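Local structure of ATP-citrate lyase beta-subunit (Chlorobium limicola, 6HXJ) at residues V107-I120 with V168-D180. The protein probably takes part in the ATP-dependent cleavage of citrate with CoA, giving acetyl-CoA, oxaloacetate, ADP and phosphate. Sequence-based numbering, arbitrary orientation.
Sequences VSIIGNKDGAELLI and VGKICSRLILCFD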
loop_
_atom_site.group_PDB
_atom_site.type_symbol
_atom_site.label_atom_id
_atom_site.label_comp_id
_atom_site.label_asym_id
_atom_site.label_seq_id
_atom_site.Cartn_x
_atom_site.Cartn_y
_atom_site.Cartn_z
ATOM N N VAL A 107 30.471 46.622 55.154
ATOM C CA VAL A 107 29.176 46.409 54.502
ATOM C C VAL A 107 29.026 44.917 54.280
ATOM O O VAL A 107 29.949 44.271 53.807
ATOM C CB VAL A 107 28.945 47.140 53.146
ATOM C CG1 VAL A 107 27.613 46.724 52.536
ATOM C CG2 VAL A 107 29.042 48.653 53.262
ATOM N N SER A 108 27.869 44.374 54.602
ATOM C CA SER A 108 27.532 42.991 54.340
ATOM C C SER A 108 26.042 42.875 54.253
ATOM O O SER A 108 25.314 43.521 55.013
ATOM C CB SER A 108 28.072 42.046 55.408
ATOM O OG SER A 108 27.362 42.161 56.630
ATOM N N ILE A 109 25.592 42.048 53.318
ATOM C CA ILE A 109 24.190 41.701 53.096
ATOM C C ILE A 109 24.082 40.162 53.159
ATOM O O ILE A 109 24.717 39.471 52.368
ATOM C CB ILE A 109 23.591 42.390 51.834
ATOM C CG1 ILE A 109 22.141 41.997 51.618
ATOM C CG2 ILE A 109 24.418 42.195 50.565
ATOM C CD1 ILE A 109 21.260 43.125 51.144
ATOM N N ILE A 110 23.433 39.661 54.215
ATOM C CA ILE A 110 23.324 38.232 54.509
ATOM C C ILE A 110 21.873 37.835 54.444
ATOM O O ILE A 110 21.048 38.415 55.161
ATOM C CB ILE A 110 24.019 37.862 55.855
ATOM C CG1 ILE A 110 23.427 38.705 57.032
ATOM C CG2 ILE A 110 25.529 38.071 55.723
ATOM C CD1 ILE A 110 24.222 38.878 58.356
ATOM N N GLY A 111 21.552 36.904 53.541
ATOM C CA GLY A 111 20.186 36.449 53.331
ATOM C C GLY A 111 19.623 35.675 54.502
ATOM O O GLY A 111 20.379 35.081 55.276
ATOM N N ASN A 112 18.295 35.702 54.647
ATOM C CA ASN A 112 17.550 35.013 55.709
ATOM C C ASN A 112 16.158 34.610 55.186
ATOM O O ASN A 112 15.789 35.030 54.085
ATOM C CB ASN A 112 17.444 35.876 56.982
ATOM C CG ASN A 112 16.896 37.258 56.765
ATOM O OD1 ASN A 112 15.809 37.446 56.213
ATOM N ND2 ASN A 112 17.652 38.255 57.186
ATOM N N LYS A 113 15.387 33.827 55.970
ATOM C CA LYS A 113 14.091 33.293 55.552
ATOM C C LYS A 113 13.116 34.346 55.041
ATOM O O LYS A 113 12.288 34.024 54.197
ATOM C CB LYS A 113 13.442 32.420 56.647
ATOM C CG LYS A 113 13.175 33.128 57.971
ATOM C CD LYS A 113 12.504 32.242 59.039
ATOM C CE LYS A 113 11.935 33.048 60.205
ATOM N NZ LYS A 113 12.982 33.612 61.118
ATOM N N ASP A 114 13.259 35.600 55.494
ATOM C CA ASP A 114 12.372 36.734 55.172
ATOM C C ASP A 114 12.936 37.738 54.158
ATOM O O ASP A 114 12.257 38.677 53.791
ATOM C CB ASP A 114 11.957 37.461 56.481
ATOM C CG ASP A 114 11.278 36.568 57.529
ATOM O OD1 ASP A 114 10.401 35.738 57.143
ATOM O OD2 ASP A 114 11.604 36.713 58.733
ATOM N N GLY A 115 14.160 37.544 53.728
ATOM C CA GLY A 115 14.798 38.424 52.766
ATOM C C GLY A 115 16.255 38.412 53.158
ATOM O O GLY A 115 16.866 37.342 53.303
ATOM N N ALA A 116 16.814 39.606 53.333
ATOM C CA ALA A 116 18.189 39.763 53.759
ATOM C C ALA A 116 18.329 40.784 54.861
ATOM O O ALA A 116 17.359 41.422 55.263
ATOM C CB ALA A 116 18.976 40.196 52.531
ATOM N N GLU A 117 19.540 40.904 55.383
ATOM C CA GLU A 117 19.885 41.858 56.420
ATOM C C GLU A 117 21.134 42.607 55.978
ATOM O O GLU A 117 22.114 41.973 55.571
ATOM C CB GLU A 117 20.150 41.136 57.732
ATOM C CG GLU A 117 20.074 42.031 58.952
ATOM C CD GLU A 117 20.267 41.317 60.277
ATOM O OE1 GLU A 117 21.208 40.495 60.390
ATOM O OE2 GLU A 117 19.467 41.581 61.204
ATOM N N LEU A 118 21.082 43.943 56.020
ATOM C CA LEU A 118 22.203 44.772 55.644
ATOM C C LEU A 118 22.851 45.288 56.902
ATOM O O LEU A 118 22.203 45.973 57.683
ATOM C CB LEU A 118 21.740 45.904 54.730
ATOM C CG LEU A 118 22.792 46.890 54.216
ATOM C CD1 LEU A 118 23.820 46.240 53.298
ATOM C CD2 LEU A 118 22.140 48.029 53.518
ATOM N N LEU A 119 24.105 44.902 57.132
ATOM C CA LEU A 119 24.865 45.331 58.300
ATOM C C LEU A 119 25.850 46.382 57.816
ATOM O O LEU A 119 26.517 46.183 56.795
ATOM C CB LEU A 119 25.584 44.138 58.978
ATOM C CG LEU A 119 24.760 43.325 59.993
ATOM C CD1 LEU A 119 23.724 42.486 59.321
ATOM C CD2 LEU A 119 25.640 42.409 60.796
ATOM N N ILE A 120 25.893 47.528 58.507
ATOM C CA ILE A 120 26.785 48.625 58.150
ATOM C C ILE A 120 27.617 49.096 59.353
ATOM O O ILE A 120 27.112 49.201 60.463
ATOM C CB ILE A 120 26.011 49.784 57.443
ATOM C CG1 ILE A 120 26.976 50.746 56.724
ATOM C CG2 ILE A 120 25.027 50.534 58.382
ATOM C CD1 ILE A 120 26.312 51.642 55.790
ATOM N N VAL A 168 27.278 56.442 50.653
ATOM C CA VAL A 168 27.233 55.127 51.263
ATOM C C VAL A 168 25.884 54.512 50.929
ATOM O O VAL A 168 25.849 53.401 50.416
ATOM C CB VAL A 168 27.489 55.196 52.777
ATOM C CG1 VAL A 168 27.065 53.916 53.466
ATOM C CG2 VAL A 168 28.958 55.479 53.063
ATOM N N GLY A 169 24.805 55.257 51.166
ATOM C CA GLY A 169 23.450 54.826 50.860
ATOM C C GLY A 169 23.307 54.361 49.426
ATOM O O GLY A 169 22.798 53.261 49.180
ATOM N N LYS A 170 23.792 55.172 48.468
ATOM C CA LYS A 170 23.748 54.823 47.052
ATOM C C LYS A 170 24.456 53.489 46.794
ATOM O O LYS A 170 23.894 52.629 46.115
ATOM C CB LYS A 170 24.323 55.936 46.167
ATOM C CG LYS A 170 23.272 56.930 45.709
ATOM C CD LYS A 170 23.815 57.864 44.636
ATOM C CE LYS A 170 22.929 59.070 44.421
ATOM N NZ LYS A 170 23.457 59.970 43.358
ATOM N N ILE A 171 25.668 53.304 47.379
ATOM C CA ILE A 171 26.459 52.069 47.258
ATOM C C ILE A 171 25.623 50.919 47.747
ATOM O O ILE A 171 25.507 49.924 47.043
ATOM C CB ILE A 171 27.805 52.143 48.026
ATOM C CG1 ILE A 171 28.803 53.104 47.342
ATOM C CG2 ILE A 171 28.430 50.743 48.245
ATOM C CD1 ILE A 171 29.637 53.864 48.294
ATOM N N CYS A 172 25.026 51.065 48.938
ATOM C CA CYS A 172 24.193 50.035 49.523
ATOM C C CYS A 172 23.117 49.576 48.615
ATOM O O CYS A 172 22.963 48.382 48.450
ATOM C CB CYS A 172 23.644 50.467 50.865
ATOM S SG CYS A 172 24.859 50.333 52.189
ATOM N N SER A 173 22.409 50.491 47.978
ATOM C CA SER A 173 21.355 50.123 47.048
ATOM C C SER A 173 21.874 49.239 45.927
ATOM O O SER A 173 21.265 48.219 45.606
ATOM C CB SER A 173 20.648 51.369 46.522
ATOM O OG SER A 173 21.323 52.130 45.535
ATOM N N ARG A 174 23.025 49.607 45.375
ATOM C CA ARG A 174 23.661 48.843 44.313
ATOM C C ARG A 174 23.974 47.450 44.836
ATOM O O ARG A 174 23.663 46.475 44.176
ATOM C CB ARG A 174 24.940 49.543 43.843
ATOM C CG ARG A 174 24.816 51.046 43.593
ATOM C CD ARG A 174 24.698 51.441 42.136
ATOM N NE ARG A 174 24.719 52.904 41.992
ATOM C CZ ARG A 174 25.730 53.618 41.495
ATOM N NH1 ARG A 174 26.825 53.014 41.049
ATOM N NH2 ARG A 174 25.644 54.939 41.418
ATOM N N LEU A 175 24.523 47.365 46.053
ATOM C CA LEU A 175 24.800 46.096 46.688
ATOM C C LEU A 175 23.511 45.322 46.811
ATOM O O LEU A 175 23.476 44.145 46.487
ATOM C CB LEU A 175 25.360 46.342 48.069
ATOM C CG LEU A 175 25.999 45.129 48.767
ATOM C CD1 LEU A 175 27.306 44.724 48.087
ATOM C CD2 LEU A 175 26.269 45.436 50.238
ATOM N N ILE A 176 22.439 45.994 47.237
ATOM C CA ILE A 176 21.116 45.406 47.396
ATOM C C ILE A 176 20.588 44.917 46.068
ATOM O O ILE A 176 19.979 43.849 46.026
ATOM C CB ILE A 176 20.169 46.403 48.083
ATOM C CG1 ILE A 176 20.483 46.476 49.592
ATOM C CG2 ILE A 176 18.701 46.018 47.867
ATOM C CD1 ILE A 176 19.984 47.698 50.306
ATOM N N LEU A 177 20.825 45.683 44.986
ATOM C CA LEU A 177 20.404 45.322 43.632
ATOM C C LEU A 177 21.199 44.098 43.189
ATOM O O LEU A 177 20.620 43.160 42.651
ATOM C CB LEU A 177 20.610 46.492 42.645
ATOM C CG LEU A 177 19.459 47.424 42.545
ATOM C CD1 LEU A 177 19.791 48.623 41.670
ATOM C CD2 LEU A 177 18.221 46.680 42.108
ATOM N N CYS A 178 22.516 44.097 43.468
ATOM C CA CYS A 178 23.436 43.032 43.139
ATOM C C CYS A 178 22.995 41.785 43.844
ATOM O O CYS A 178 22.947 40.747 43.208
ATOM C CB CYS A 178 24.876 43.405 43.498
ATOM S SG CYS A 178 26.117 42.109 43.169
ATOM N N PHE A 179 22.605 41.875 45.114
ATOM C CA PHE A 179 22.175 40.725 45.899
ATOM C C PHE A 179 20.890 40.161 45.340
ATOM O O PHE A 179 20.804 38.954 45.079
ATOM C CB PHE A 179 22.019 41.110 47.377
ATOM C CG PHE A 179 21.721 39.955 48.302
ATOM C CD1 PHE A 179 20.425 39.476 48.449
ATOM C CD2 PHE A 179 22.718 39.398 49.084
ATOM C CE1 PHE A 179 20.143 38.432 49.334
ATOM C CE2 PHE A 179 22.431 38.373 49.987
ATOM C CZ PHE A 179 21.145 37.886 50.098
ATOM N N ASP A 180 19.901 41.037 45.143
ATOM C CA ASP A 180 18.593 40.661 44.624
ATOM C C ASP A 180 18.721 39.946 43.265
ATOM O O ASP A 180 18.260 38.809 43.104
ATOM C CB ASP A 180 17.700 41.918 44.515
ATOM C CG ASP A 180 16.208 41.701 44.732
ATOM O OD1 ASP A 180 15.405 42.227 43.922
ATOM O OD2 ASP A 180 15.834 41.130 45.784
#
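With CG anti to the backbone N (chi1 -174°), the ring of Phe-179 leans from its helix onto Ile-109, whose CG1 takes the same anti position (chi1 179°) and lies over one ring face. The setting is a beta-hairpin packed against a helix in the ATP-grasp domain: strands 107-112 and 115-120 are joined by a type I turn from Asn-112 to Gly-115, and helix 168-180 runs 30° from the first strand, their axes 9.5 Å apart. The CH-pi evidence is Ile-109 CG1 at 4.0 Å from the ring centroid of Phe-179. At its far end the ring meets backbone, Phe-179 CZ lying 3.6 Å from Gly-111 N, while Ala-116 CB approaches CE1 obliquely. Trimming Phe-179 to an alanine would remove the ring and is likely to leave Ile-109 CG1 without its aromatic partner, with a gap beside Gly-111 and Ala-116. Further along, the side chains of Ile-109 and Ile-176 cross at about a right angle, with Ile-109 CD1 3.8 Å from Ile-176 CG1. Leu-151 of helix 148-158 also touches Leu-118 and Ile-176, extending this apolar layer. No hydrogen bond links helix and hairpin; Leu-118 instead sends CD2 between two helix side chains, 3.8 Å from Cys-172 SG and 3.9 Å from Ile-176 CD1.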